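Long-range contacts in type II restriction enzyme MunI (Mycoplasma, PDB 1D02), which recognises the double-stranded DNA sequence 5'-CAATTG-3' as a homodimer and cleaves it after the first C: residues D[10-15]-D[185-190]; D[37-42]-D[86-91]; D[44-49]-D[94-99]; D[104-109]-D[153-158]. The protein carries 1 engineered substitution. All blocks are in the same frame, centred on the assembly; numbering follows the deposited sequence.

How the contacts relate
The four contacts lie round one mixed five-stranded sheet of a PD-(D/E)XK-type nuclease. Contact 1 joins the starts of helices 12-21 and 186-197, and the other three are nested inside its loop. Contact 2 pairs strands 40-44 and 84-88. Contact 3 packs the loop after strand 40-44 on strand 93-101. The segments of contacts 2 and 3 alternate along the chain, their centres are about 13 Å apart, and I86 N probably bonds L95 O. Contacts 1 and 2 touch through L10 and Y40. Contact 4 joins two loops about 34 Å from contact 2 (centres) and reaches the second subunit. Contacts 3 and 4 lie nearer the DNA (nearest atoms about 4 and 6 Å) than contacts 1 and 2 (about 14 Å).

Contact 1 of 4, residues D[10-15]-D[185-190]; sequences LNWQAL and SGEKLV
V190 touches three side chains of segment 10-15 at once: L10, W12 and L15. Its two methyls divide the work. CG1 is anti to the backbone N (chi1 -179°). V190 CG1 lies 3.5 Å from W12 CH2 and 3.6 Å from L10 CD1. V190 CG2 meets L15 CD2 at 3.9 Å. The W12 and V190 side chains lie alongside one another in opposite senses, and the methyl approaches the indole obliquely. L10 also packs on W12 itself, with its CB above one face of the indole toward the rim. At the ring edge, near its plane, E187 O lies 4.1 Å from W12 CZ3. The contact joins the first turns of two helices, 12-21 and 186-197. N11 is the N-cap of the first: N11 OD1 accepts from A14 N at 3.0 Å, with the donor well above the carbonyl plane. N11 ND2 donates to E36 O. L15 reaches the start of the second helix, L15 CD2 lying 3.8 Å from E187 CA and 4.1 Å from G186 C. G186 is buried here and, as a glycine, offers L15 backbone atoms alone. V30 and V34 of helix 27-34 pack on V190, and V30 also touches L15.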
loop_
_atom_site.group_PDB
_atom_site.type_symbol
_atom_site.label_atom_id
_atom_site.label_comp_id
_atom_site.label_asym_id
_atom_site.label_seq_id
_atom_site.Cartn_x
_atom_site.Cartn_y
_atom_site.Cartn_z
ATOM N N LEU D 10 -3.373 -30.605 -9.785
ATOM C CA LEU D 10 -2.269 -30.513 -8.852
ATOM C C LEU D 10 -1.989 -31.879 -8.199
ATOM O O LEU D 10 -2.820 -32.791 -8.272
ATOM C CB LEU D 10 -2.609 -29.428 -7.811
ATOM C CG LEU D 10 -2.795 -28.023 -8.391
ATOM C CD1 LEU D 10 -2.950 -26.994 -7.243
ATOM C CD2 LEU D 10 -1.567 -27.655 -9.195
ATOM N N ASN D 11 -0.817 -32.016 -7.576
ATOM C CA ASN D 11 -0.430 -33.286 -6.955
ATOM C C ASN D 11 -0.860 -33.337 -5.508
ATOM O O ASN D 11 -0.035 -33.209 -4.594
ATOM C CB ASN D 11 1.080 -33.446 -7.058
ATOM C CG ASN D 11 1.546 -34.863 -6.766
ATOM O OD1 ASN D 11 0.840 -35.644 -6.118
ATOM N ND2 ASN D 11 2.755 -35.183 -7.202
ATOM N N TRP D 12 -2.155 -33.545 -5.307
ATOM C CA TRP D 12 -2.719 -33.581 -3.984
ATOM C C TRP D 12 -2.157 -34.729 -3.144
ATOM O O TRP D 12 -2.079 -34.605 -1.923
ATOM C CB TRP D 12 -4.243 -33.660 -4.087
ATOM C CG TRP D 12 -4.825 -32.433 -4.764
ATOM C CD1 TRP D 12 -5.221 -32.318 -6.081
ATOM C CD2 TRP D 12 -5.028 -31.133 -4.171
ATOM N NE1 TRP D 12 -5.655 -31.032 -6.336
ATOM C CE2 TRP D 12 -5.553 -30.285 -5.187
ATOM C CE3 TRP D 12 -4.814 -30.602 -2.886
ATOM C CZ2 TRP D 12 -5.872 -28.941 -4.954
ATOM C CZ3 TRP D 12 -5.129 -29.259 -2.651
ATOM C CH2 TRP D 12 -5.657 -28.444 -3.683
ATOM N N GLN D 13 -1.771 -35.833 -3.786
ATOM C CA GLN D 13 -1.220 -36.959 -3.031
ATOM C C GLN D 13 0.126 -36.596 -2.403
ATOM O O GLN D 13 0.413 -37.013 -1.272
ATOM C CB GLN D 13 -1.059 -38.197 -3.920
ATOM C CG GLN D 13 -2.395 -38.730 -4.475
ATOM C CD GLN D 13 -2.627 -38.302 -5.921
ATOM O OE1 GLN D 13 -2.294 -37.169 -6.306
ATOM N NE2 GLN D 13 -3.203 -39.211 -6.733
ATOM N N ALA D 14 0.946 -35.823 -3.118
ATOM C CA ALA D 14 2.246 -35.432 -2.579
ATOM C C ALA D 14 2.026 -34.516 -1.383
ATOM O O ALA D 14 2.745 -34.625 -0.400
ATOM C CB ALA D 14 3.092 -34.718 -3.616
ATOM N N LEU D 15 1.037 -33.624 -1.465
ATOM C CA LEU D 15 0.749 -32.731 -0.331
ATOM C C LEU D 15 0.232 -33.538 0.874
ATOM O O LEU D 15 0.601 -33.266 2.044
ATOM C CB LEU D 15 -0.284 -31.665 -0.735
ATOM C CG LEU D 15 -0.739 -30.720 0.393
ATOM C CD1 LEU D 15 0.486 -30.000 0.988
ATOM C CD2 LEU D 15 -1.715 -29.694 -0.123
ATOM N N SER D 185 -4.205 -26.402 7.720
ATOM C CA SER D 185 -3.228 -27.171 6.957
ATOM C C SER D 185 -2.973 -26.535 5.600
ATOM O O SER D 185 -3.658 -25.588 5.210
ATOM C CB SER D 185 -3.694 -28.615 6.772
ATOM O OG SER D 185 -4.884 -28.643 6.010
ATOM N N GLY D 186 -1.984 -27.076 4.896
ATOM C CA GLY D 186 -1.618 -26.573 3.583
ATOM C C GLY D 186 -2.706 -26.737 2.533
ATOM O O GLY D 186 -2.816 -25.932 1.604
ATOM N N GLU D 187 -3.527 -27.774 2.675
ATOM C CA GLU D 187 -4.594 -28.015 1.725
ATOM C C GLU D 187 -5.483 -26.785 1.472
ATOM O O GLU D 187 -5.778 -26.452 0.319
ATOM C CB GLU D 187 -5.431 -29.220 2.207
ATOM C CG GLU D 187 -6.579 -29.594 1.281
ATOM C CD GLU D 187 -7.344 -30.838 1.742
ATOM O OE1 GLU D 187 -7.615 -30.966 2.961
ATOM O OE2 GLU D 187 -7.689 -31.676 0.881
ATOM N N LYS D 188 -5.904 -26.110 2.537
ATOM C CA LYS D 188 -6.743 -24.931 2.395
ATOM C C LYS D 188 -6.041 -23.820 1.597
ATOM O O LYS D 188 -6.675 -23.140 0.790
ATOM C CB LYS D 188 -7.114 -24.417 3.788
ATOM C CG LYS D 188 -8.043 -23.237 3.780
ATOM C CD LYS D 188 -9.467 -23.652 4.123
ATOM C CE LYS D 188 -10.288 -22.426 4.548
ATOM N NZ LYS D 188 -9.952 -21.897 5.936
ATOM N N LEU D 189 -4.746 -23.639 1.848
ATOM C CA LEU D 189 -3.937 -22.639 1.152
ATOM C C LEU D 189 -3.917 -22.958 -0.349
ATOM O O LEU D 189 -4.176 -22.087 -1.187
ATOM C CB LEU D 189 -2.494 -22.637 1.698
ATOM C CG LEU D 189 -1.472 -21.791 0.930
ATOM C CD1 LEU D 189 -1.794 -20.314 1.102
ATOM C CD2 LEU D 189 -0.050 -22.103 1.441
ATOM N N VAL D 190 -3.626 -24.206 -0.673
ATOM C CA VAL D 190 -3.559 -24.608 -2.079
ATOM C C VAL D 190 -4.943 -24.546 -2.737
ATOM O O VAL D 190 -5.063 -24.138 -3.907
ATOM C CB VAL D 190 -2.930 -26.042 -2.248
ATOM C CG1 VAL D 190 -2.856 -26.405 -3.735
ATOM C CG2 VAL D 190 -1.498 -26.072 -1.669
#

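Contact 2 of 4, residues D[37-42]-D[86-91]; sequences GTKYVL and IENTET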
loop_
_atom_site.group_PDB
_atom_site.type_symbol
_atom_site.label_atom_id
_atom_site.label_comp_id
_atom_site.label_asym_id
_atom_site.label_seq_id
_atom_site.Cartn_x
_atom_site.Cartn_y
_atom_site.Cartn_z
ATOM N N GLY D 37 5.841 -32.904 -10.241
ATOM C CA GLY D 37 5.413 -33.553 -11.470
ATOM C C GLY D 37 4.446 -32.760 -12.316
ATOM O O GLY D 37 3.985 -33.263 -13.346
ATOM N N THR D 38 4.129 -31.530 -11.913
ATOM C CA THR D 38 3.206 -30.714 -12.700
ATOM C C THR D 38 3.973 -29.654 -13.488
ATOM O O THR D 38 5.207 -29.550 -13.414
ATOM C CB THR D 38 2.180 -29.963 -11.810
ATOM O OG1 THR D 38 2.836 -28.855 -11.173
ATOM C CG2 THR D 38 1.598 -30.897 -10.711
ATOM N N LYS D 39 3.221 -28.852 -14.227
ATOM C CA LYS D 39 3.807 -27.793 -15.023
ATOM C C LYS D 39 4.051 -26.544 -14.180
ATOM O O LYS D 39 4.642 -25.580 -14.671
ATOM C CB LYS D 39 2.881 -27.437 -16.203
ATOM C CG LYS D 39 1.536 -26.883 -15.785
ATOM C CD LYS D 39 0.546 -26.917 -16.963
ATOM C CE LYS D 39 -0.824 -26.405 -16.543
ATOM N NZ LYS D 39 -1.852 -26.520 -17.635
ATOM N N TYR D 40 3.599 -26.559 -12.923
ATOM C CA TYR D 40 3.802 -25.394 -12.070
ATOM C C TYR D 40 5.075 -25.504 -11.257
ATOM O O TYR D 40 5.473 -26.598 -10.856
ATOM C CB TYR D 40 2.626 -25.188 -11.102
ATOM C CG TYR D 40 1.283 -25.099 -11.785
ATOM C CD1 TYR D 40 0.506 -26.234 -11.957
ATOM C CD2 TYR D 40 0.821 -23.889 -12.312
ATOM C CE1 TYR D 40 -0.710 -26.183 -12.647
ATOM C CE2 TYR D 40 -0.404 -23.820 -13.021
ATOM C CZ TYR D 40 -1.156 -24.981 -13.185
ATOM O OH TYR D 40 -2.318 -24.960 -13.937
ATOM N N VAL D 41 5.719 -24.369 -11.027
ATOM C CA VAL D 41 6.913 -24.343 -10.206
ATOM C C VAL D 41 6.786 -23.157 -9.262
ATOM O O VAL D 41 6.216 -22.130 -9.613
ATOM C CB VAL D 41 8.193 -24.183 -11.040
ATOM C CG1 VAL D 41 8.316 -25.327 -12.031
ATOM C CG2 VAL D 41 8.173 -22.857 -11.759
ATOM N N LEU D 42 7.288 -23.326 -8.049
ATOM C CA LEU D 42 7.241 -22.263 -7.056
ATOM C C LEU D 42 8.649 -21.688 -6.961
ATOM O O LEU D 42 9.627 -22.442 -6.892
ATOM C CB LEU D 42 6.868 -22.810 -5.672
ATOM C CG LEU D 42 6.828 -21.755 -4.557
ATOM C CD1 LEU D 42 5.551 -20.931 -4.596
ATOM C CD2 LEU D 42 6.989 -22.472 -3.229
ATOM N N ILE D 86 4.524 -18.061 -8.464
ATOM C CA ILE D 86 4.075 -19.348 -8.978
ATOM C C ILE D 86 4.031 -19.200 -10.497
ATOM O O ILE D 86 3.336 -18.318 -11.018
ATOM C CB ILE D 86 2.676 -19.717 -8.469
ATOM C CG1 ILE D 86 2.758 -20.003 -6.974
ATOM C CG2 ILE D 86 2.152 -20.950 -9.223
ATOM C CD1 ILE D 86 1.446 -20.198 -6.321
ATOM N N GLU D 87 4.792 -20.039 -11.197
ATOM C CA GLU D 87 4.793 -19.959 -12.658
ATOM C C GLU D 87 4.203 -21.198 -13.297
ATOM O O GLU D 87 4.440 -22.317 -12.829
ATOM C CB GLU D 87 6.224 -19.801 -13.214
ATOM C CG GLU D 87 6.263 -19.791 -14.766
ATOM C CD GLU D 87 7.627 -19.474 -15.337
ATOM O OE1 GLU D 87 8.584 -19.291 -14.557
ATOM O OE2 GLU D 87 7.742 -19.408 -16.581
ATOM N N ASN D 88 3.412 -20.994 -14.348
ATOM C CA ASN D 88 2.895 -22.100 -15.158
ATOM C C ASN D 88 3.986 -22.147 -16.248
ATOM O O ASN D 88 4.069 -21.228 -17.077
ATOM C CB ASN D 88 1.557 -21.717 -15.759
ATOM C CG ASN D 88 1.068 -22.727 -16.790
ATOM O OD1 ASN D 88 1.871 -23.388 -17.468
ATOM N ND2 ASN D 88 -0.243 -22.826 -16.925
ATOM N N THR D 89 4.828 -23.185 -16.243
ATOM C CA THR D 89 5.939 -23.254 -17.188
ATOM C C THR D 89 5.541 -23.531 -18.635
ATOM O O THR D 89 6.389 -23.456 -19.521
ATOM C CB THR D 89 7.009 -24.280 -16.765
ATOM O OG1 THR D 89 6.429 -25.594 -16.732
ATOM C CG2 THR D 89 7.576 -23.922 -15.391
ATOM N N GLU D 90 4.274 -23.838 -18.879
ATOM C CA GLU D 90 3.831 -24.070 -20.252
ATOM C C GLU D 90 3.411 -22.760 -20.893
ATOM O O GLU D 90 3.704 -22.507 -22.063
ATOM C CB GLU D 90 2.664 -25.044 -20.301
ATOM C CG GLU D 90 3.062 -26.476 -20.044
ATOM C CD GLU D 90 1.916 -27.436 -20.271
ATOM O OE1 GLU D 90 2.136 -28.651 -20.078
ATOM O OE2 GLU D 90 0.806 -26.977 -20.644
ATOM N N THR D 91 2.739 -21.919 -20.122
ATOM C CA THR D 91 2.263 -20.629 -20.609
ATOM C C THR D 91 3.233 -19.483 -20.271
ATOM O O THR D 91 3.173 -18.410 -20.871
ATOM C CB THR D 91 0.938 -20.268 -19.971
ATOM O OG1 THR D 91 1.135 -20.132 -18.563
ATOM C CG2 THR D 91 -0.117 -21.334 -20.227
HETATM O O HOH W 1 -1.747 -24.247 -19.025
HETATM O O HOH W 2 -2.081 -27.292 -20.344
HETATM O O HOH W 3 -0.971 -29.192 -19.479
HETATM O O HOH W 4 -2.887 -22.542 -15.043
#
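V41 and E87 form the hydrogen-bonded pair of two antiparallel strands, 40-44 and 84-88, at one side of the mixed sheet. V41 N donates to E87 O and E87 N donates to V41 O, both at 3.0 Å. Y40 with N88 and L42 with I86 are the flanking non-hydrogen-bonded pairs. This part is tight. L42 CD1 crosses to I86 CG1 at 3.8 Å, and the Y40 ring lies beside N88 CB, ring and amide planes 62° apart. F31 of helix 27-34 covers L42 and I86. On the other face V41 CG2 packs beside E87 CB, and E87 OE1 hydrogen-bonds Y43 OH. Past the strand ends the contact becomes wetter. N88 OD1 accepts from E90 N at 2.8 Å, an Asx turn. The extended K39 chain crosses E90 at about a right angle, K39 CD 3.6 Å from E90 CD. K39 NZ stays 4.0 Å from E90 OE2, too far for a salt bridge. Water 2 links these two atoms, and water 1 joins K39 NZ to N88 ND2. S7 O also accepts from K39 NZ. Even at this end K39 O is held directly by two donors of one residue: T89 N at 2.9 Å and T89 OG1 at 2.7 Å.

Contact 3 of 4, residues D[44-49]-D[94-99]; sequences EKPKHL and ILFGEI
P46 and F96 are the closest CA pair, 8.4 Å apart, as the irregular residues 45-49 that leave strand 40-44 face strand 93-101 and meet it through side chains. This strand is central in the sheet of the nuclease fold. The sequence at E98 is consistent with its carrying the E-X-K part of the PD-(D/E)XK motif. The F96 ring is the hub of the contact. F96 CG is anti to the carbonyl carbon (chi1 -69°), which sends the ring toward the loop. L49 reaches it tip to tip, and L49 CD1 sits over the ring centre as a CH-pi contact, 3.9 Å from the F96 centroid and 12° off the normal. I94 CG2, from the same strand, lies above the opposite face toward the rim. F96 is therefore sandwiched between two aliphatic groups. At its edge lie P46 CG, 4.3 Å from F96 CD2, and H48, beside CE2 and CZ. The two rings make an offset edge-to-face pair, the F96 edge turned to the H48 face, with centroids 5.5 Å apart and planes at 66°. H48 CB also touches F96 CZ, at 3.8 Å. Y134 of helix 128-138 adds another edge-to-face partner for F96. A85 of strand 84-88 touches P46, I94 and F96. H48 ND1 is buried without a hydrogen-bond partner, 3.7 Å from F96 CE2. H48 NE2 meets I94 CD1 tip to tip at 3.6 Å.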
loop_
_atom_site.group_PDB
_atom_site.type_symbol
_atom_site.label_atom_id
_atom_site.label_comp_id
_atom_site.label_asym_id
_atom_site.label_seq_id
_atom_site.Cartn_x
_atom_site.Cartn_y
_atom_site.Cartn_z
ATOM N N GLU D 44 11.136 -19.162 -4.697
ATOM C CA GLU D 44 11.306 -18.492 -3.408
ATOM C C GLU D 44 12.135 -17.252 -3.813
ATOM O O GLU D 44 13.100 -17.346 -4.553
ATOM C CB GLU D 44 12.043 -19.455 -2.447
ATOM C CG GLU D 44 11.206 -20.734 -2.206
ATOM C CD GLU D 44 11.966 -21.964 -1.672
ATOM O OE1 GLU D 44 12.967 -21.800 -0.935
ATOM O OE2 GLU D 44 11.525 -23.108 -1.977
ATOM N N LYS D 45 11.730 -16.061 -3.408
ATOM C CA LYS D 45 12.482 -14.862 -3.821
ATOM C C LYS D 45 12.861 -14.735 -5.342
ATOM O O LYS D 45 14.034 -14.588 -5.717
ATOM C CB LYS D 45 13.747 -14.708 -2.942
ATOM C CG LYS D 45 14.424 -13.342 -2.999
ATOM C CD LYS D 45 15.605 -13.273 -2.029
ATOM C CE LYS D 45 16.292 -11.914 -2.058
ATOM N NZ LYS D 45 17.511 -11.909 -1.201
ATOM N N PRO D 46 11.859 -14.796 -6.232
ATOM C CA PRO D 46 12.019 -14.674 -7.697
ATOM C C PRO D 46 12.743 -13.360 -8.008
ATOM O O PRO D 46 12.594 -12.388 -7.270
ATOM C CB PRO D 46 10.575 -14.650 -8.196
ATOM C CG PRO D 46 9.810 -14.106 -6.989
ATOM C CD PRO D 46 10.437 -14.855 -5.869
ATOM N N LYS D 47 13.500 -13.324 -9.106
ATOM C CA LYS D 47 14.270 -12.143 -9.482
ATOM C C LYS D 47 13.719 -11.345 -10.660
ATOM O O LYS D 47 14.383 -10.434 -11.151
ATOM C CB LYS D 47 15.712 -12.571 -9.782
ATOM C CG LYS D 47 16.345 -13.285 -8.590
ATOM C CD LYS D 47 17.857 -13.411 -8.719
ATOM C CE LYS D 47 18.294 -14.416 -9.756
ATOM N NZ LYS D 47 19.792 -14.611 -9.661
ATOM N N HIS D 48 12.499 -11.663 -11.096
ATOM C CA HIS D 48 11.914 -10.987 -12.257
ATOM C C HIS D 48 11.734 -9.494 -12.159
ATOM O O HIS D 48 11.680 -8.818 -13.179
ATOM C CB HIS D 48 10.542 -11.585 -12.599
ATOM C CG HIS D 48 10.540 -13.079 -12.666
ATOM N ND1 HIS D 48 10.673 -13.867 -11.545
ATOM C CD2 HIS D 48 10.468 -13.927 -13.720
ATOM C CE1 HIS D 48 10.684 -15.140 -11.904
ATOM N NE2 HIS D 48 10.562 -15.203 -13.218
ATOM N N LEU D 49 11.640 -8.983 -10.940
ATOM C CA LEU D 49 11.401 -7.564 -10.693
ATOM C C LEU D 49 12.607 -6.871 -10.048
ATOM O O LEU D 49 12.460 -5.839 -9.387
ATOM C CB LEU D 49 10.162 -7.442 -9.785
ATOM C CG LEU D 49 8.850 -7.935 -10.424
ATOM C CD1 LEU D 49 8.007 -8.688 -9.402
ATOM C CD2 LEU D 49 8.067 -6.735 -10.980
ATOM N N ILE D 94 3.038 -15.828 -14.750
ATOM C CA ILE D 94 3.508 -15.878 -13.371
ATOM C C ILE D 94 2.650 -15.049 -12.424
ATOM O O ILE D 94 2.238 -13.929 -12.755
ATOM C CB ILE D 94 4.941 -15.317 -13.266
ATOM C CG1 ILE D 94 5.866 -16.064 -14.220
ATOM C CG2 ILE D 94 5.449 -15.432 -11.821
ATOM C CD1 ILE D 94 7.199 -15.389 -14.470
ATOM N N LEU D 95 2.391 -15.610 -11.242
ATOM C CA LEU D 95 1.626 -14.921 -10.196
ATOM C C LEU D 95 2.679 -14.613 -9.129
ATOM O O LEU D 95 3.354 -15.522 -8.651
ATOM C CB LEU D 95 0.551 -15.852 -9.612
ATOM C CG LEU D 95 -0.159 -15.353 -8.342
ATOM C CD1 LEU D 95 -1.027 -14.148 -8.727
ATOM C CD2 LEU D 95 -1.024 -16.461 -7.729
ATOM N N PHE D 96 2.837 -13.338 -8.776
ATOM C CA PHE D 96 3.816 -12.944 -7.766
ATOM C C PHE D 96 3.142 -12.863 -6.410
ATOM O O PHE D 96 1.974 -12.487 -6.318
ATOM C CB PHE D 96 4.450 -11.605 -8.172
ATOM C CG PHE D 96 5.325 -11.719 -9.379
ATOM C CD1 PHE D 96 4.862 -11.340 -10.642
ATOM C CD2 PHE D 96 6.590 -12.279 -9.268
ATOM C CE1 PHE D 96 5.669 -11.533 -11.778
ATOM C CE2 PHE D 96 7.395 -12.467 -10.382
ATOM C CZ PHE D 96 6.934 -12.095 -11.642
ATOM N N GLY D 97 3.860 -13.243 -5.355
ATOM C CA GLY D 97 3.217 -13.236 -4.061
ATOM C C GLY D 97 3.962 -12.623 -2.905
ATOM O O GLY D 97 5.165 -12.387 -2.981
ATOM N N GLU D 98 3.228 -12.369 -1.825
ATOM C CA GLU D 98 3.816 -11.812 -0.613
ATOM C C GLU D 98 3.286 -12.621 0.561
ATOM O O GLU D 98 2.245 -13.279 0.464
ATOM C CB GLU D 98 3.420 -10.340 -0.416
ATOM C CG GLU D 98 3.925 -9.368 -1.471
ATOM C CD GLU D 98 5.434 -9.442 -1.705
ATOM O OE1 GLU D 98 6.188 -9.865 -0.789
ATOM O OE2 GLU D 98 5.882 -9.080 -2.820
ATOM N N ILE D 99 3.997 -12.552 1.683
ATOM C CA ILE D 99 3.596 -13.259 2.883
ATOM C C ILE D 99 3.715 -12.225 3.995
ATOM O O ILE D 99 4.813 -11.711 4.252
ATOM C CB ILE D 99 4.534 -14.453 3.174
ATOM C CG1 ILE D 99 4.403 -15.513 2.052
ATOM C CG2 ILE D 99 4.173 -15.082 4.518
ATOM C CD1 ILE D 99 5.283 -16.711 2.244
#

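Contact 4 of 4, residues D[104-109]-D[153-158]; sequences GWVEGK and EGDITR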
loop_
_atom_site.group_PDB
_atom_site.type_symbol
_atom_site.label_atom_id
_atom_site.label_comp_id
_atom_site.label_asym_id
_atom_site.label_seq_id
_atom_site.Cartn_x
_atom_site.Cartn_y
_atom_site.Cartn_z
ATOM N N GLY D 104 -1.943 -10.212 16.532
ATOM C CA GLY D 104 -3.288 -9.684 16.479
ATOM C C GLY D 104 -4.064 -9.861 17.772
ATOM O O GLY D 104 -3.660 -10.570 18.683
ATOM N N TRP D 105 -5.194 -9.179 17.848
ATOM C CA TRP D 105 -6.070 -9.277 19.006
ATOM C C TRP D 105 -6.904 -10.550 18.857
ATOM O O TRP D 105 -7.792 -10.634 17.996
ATOM C CB TRP D 105 -6.946 -8.018 19.037
ATOM C CG TRP D 105 -8.092 -8.026 19.981
ATOM C CD1 TRP D 105 -8.148 -8.602 21.221
ATOM C CD2 TRP D 105 -9.317 -7.326 19.801
ATOM N NE1 TRP D 105 -9.350 -8.288 21.828
ATOM C CE2 TRP D 105 -10.083 -7.506 20.974
ATOM C CE3 TRP D 105 -9.846 -6.553 18.757
ATOM C CZ2 TRP D 105 -11.351 -6.942 21.131
ATOM C CZ3 TRP D 105 -11.111 -5.989 18.917
ATOM C CH2 TRP D 105 -11.847 -6.189 20.094
ATOM N N VAL D 106 -6.588 -11.554 19.672
ATOM C CA VAL D 106 -7.320 -12.819 19.648
ATOM C C VAL D 106 -7.573 -13.213 21.101
ATOM O O VAL D 106 -7.322 -12.415 22.016
ATOM C CB VAL D 106 -6.526 -13.948 18.893
ATOM C CG1 VAL D 106 -6.385 -13.572 17.434
ATOM C CG2 VAL D 106 -5.130 -14.173 19.519
ATOM N N GLU D 107 -8.069 -14.427 21.318
ATOM C CA GLU D 107 -8.353 -14.899 22.674
ATOM C C GLU D 107 -7.149 -14.793 23.606
ATOM O O GLU D 107 -6.015 -15.138 23.231
ATOM C CB GLU D 107 -8.819 -16.380 22.637
ATOM C CG GLU D 107 -10.120 -16.627 21.880
ATOM C CD GLU D 107 -9.896 -16.951 20.408
ATOM O OE1 GLU D 107 -8.780 -16.688 19.905
ATOM O OE2 GLU D 107 -10.836 -17.466 19.758
ATOM N N GLY D 108 -7.378 -14.323 24.832
ATOM C CA GLY D 108 -6.293 -14.239 25.792
ATOM C C GLY D 108 -5.382 -13.048 25.633
ATOM O O GLY D 108 -4.395 -12.948 26.340
ATOM N N LYS D 109 -5.721 -12.142 24.717
ATOM C CA LYS D 109 -4.908 -10.955 24.477
ATOM C C LYS D 109 -5.658 -9.656 24.756
ATOM O O LYS D 109 -6.885 -9.577 24.625
ATOM C CB LYS D 109 -4.474 -10.893 23.010
ATOM C CG LYS D 109 -3.727 -12.107 22.496
ATOM C CD LYS D 109 -2.368 -12.230 23.129
ATOM C CE LYS D 109 -1.536 -13.311 22.446
ATOM N NZ LYS D 109 -0.127 -13.285 22.963
ATOM N N GLU D 153 -0.532 -14.449 7.644
ATOM C CA GLU D 153 -0.274 -15.538 8.596
ATOM C C GLU D 153 -0.159 -14.913 9.975
ATOM O O GLU D 153 0.099 -13.715 10.082
ATOM C CB GLU D 153 1.066 -16.219 8.279
ATOM C CG GLU D 153 1.098 -16.963 6.939
ATOM C CD GLU D 153 2.464 -17.587 6.603
ATOM O OE1 GLU D 153 3.432 -17.440 7.376
ATOM O OE2 GLU D 153 2.564 -18.216 5.521
ATOM N N GLY D 154 -0.320 -15.727 11.017
ATOM C CA GLY D 154 -0.207 -15.207 12.379
ATOM C C GLY D 154 -1.555 -14.842 12.979
ATOM O O GLY D 154 -2.608 -14.999 12.350
ATOM N N ASP D 155 -1.541 -14.335 14.206
ATOM C CA ASP D 155 -2.809 -13.979 14.844
ATOM C C ASP D 155 -3.599 -12.891 14.101
ATOM O O ASP D 155 -4.813 -12.755 14.296
ATOM C CB ASP D 155 -2.549 -13.590 16.309
ATOM C CG ASP D 155 -2.274 -14.799 17.178
ATOM O OD1 ASP D 155 -1.688 -14.647 18.268
ATOM O OD2 ASP D 155 -2.657 -15.909 16.776
ATOM N N ILE D 156 -2.942 -12.122 13.232
ATOM C CA ILE D 156 -3.681 -11.100 12.487
ATOM C C ILE D 156 -4.830 -11.742 11.717
ATOM O O ILE D 156 -5.889 -11.131 11.549
ATOM C CB ILE D 156 -2.748 -10.328 11.497
ATOM C CG1 ILE D 156 -3.526 -9.236 10.755
ATOM C CG2 ILE D 156 -2.100 -11.300 10.511
ATOM C CD1 ILE D 156 -2.615 -8.332 9.858
ATOM N N THR D 157 -4.654 -12.994 11.303
ATOM C CA THR D 157 -5.682 -13.680 10.510
ATOM C C THR D 157 -6.960 -13.992 11.261
ATOM O O THR D 157 -7.947 -14.408 10.655
ATOM C CB THR D 157 -5.174 -15.013 9.935
ATOM O OG1 THR D 157 -4.825 -15.884 11.014
ATOM C CG2 THR D 157 -3.955 -14.796 9.061
ATOM N N ARG D 158 -6.951 -13.804 12.580
ATOM C CA ARG D 158 -8.156 -14.077 13.366
ATOM C C ARG D 158 -8.580 -12.850 14.169
ATOM O O ARG D 158 -9.491 -12.914 14.979
ATOM C CB ARG D 158 -7.893 -15.261 14.313
ATOM C CG ARG D 158 -7.615 -16.599 13.571
ATOM C CD ARG D 158 -7.560 -17.803 14.526
ATOM N NE ARG D 158 -8.829 -17.983 15.224
ATOM C CZ ARG D 158 -9.024 -17.673 16.505
ATOM N NH1 ARG D 158 -8.024 -17.175 17.236
ATOM N NH2 ARG D 158 -10.228 -17.834 17.054
HETATM O O HOH W 5 -1.257 -11.906 18.881
#
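E107 and R158 cross at about a right angle, yet their charged groups are nearly coplanar, with planes 4° apart. R158 grips the carboxylate end-on. R158 NH1 donates to E107 OE1 and R158 NH2 to E107 OE2, each at 2.8 Å. Both oxygens use syn lone pairs, and both bonds are nearly straight. This is a bidentate salt bridge. The R158 chain bends at chi3 (61°), which turns NE out of the line of the extended part. V106 packs beside the bridge, V106 CB 3.9 Å from R158 NH1. Its side chain lies at about a right angle to both D155 and R158. V106 CG1 meets D155 O at 3.6 Å, while V106 CG2 lies 3.7 Å from D155 OD1. The backbones come close at G104, whose CA is 4.3 Å from I156 CA; D155 O and I156 N stand where a side chain would be. Water 5 accepts from G104 N and donates to D155 OD1. V106 to K109 form a type II beta turn. R158 NE donates to E65 O of the second subunit, whose F67 meets the W105 ring edge-to-face. The contact thus ties the loop after strand 93-101 to the 3-10 segment between strand 148-153 and helix 160-170, with W105 on P160 and I156 on I166 of that helix.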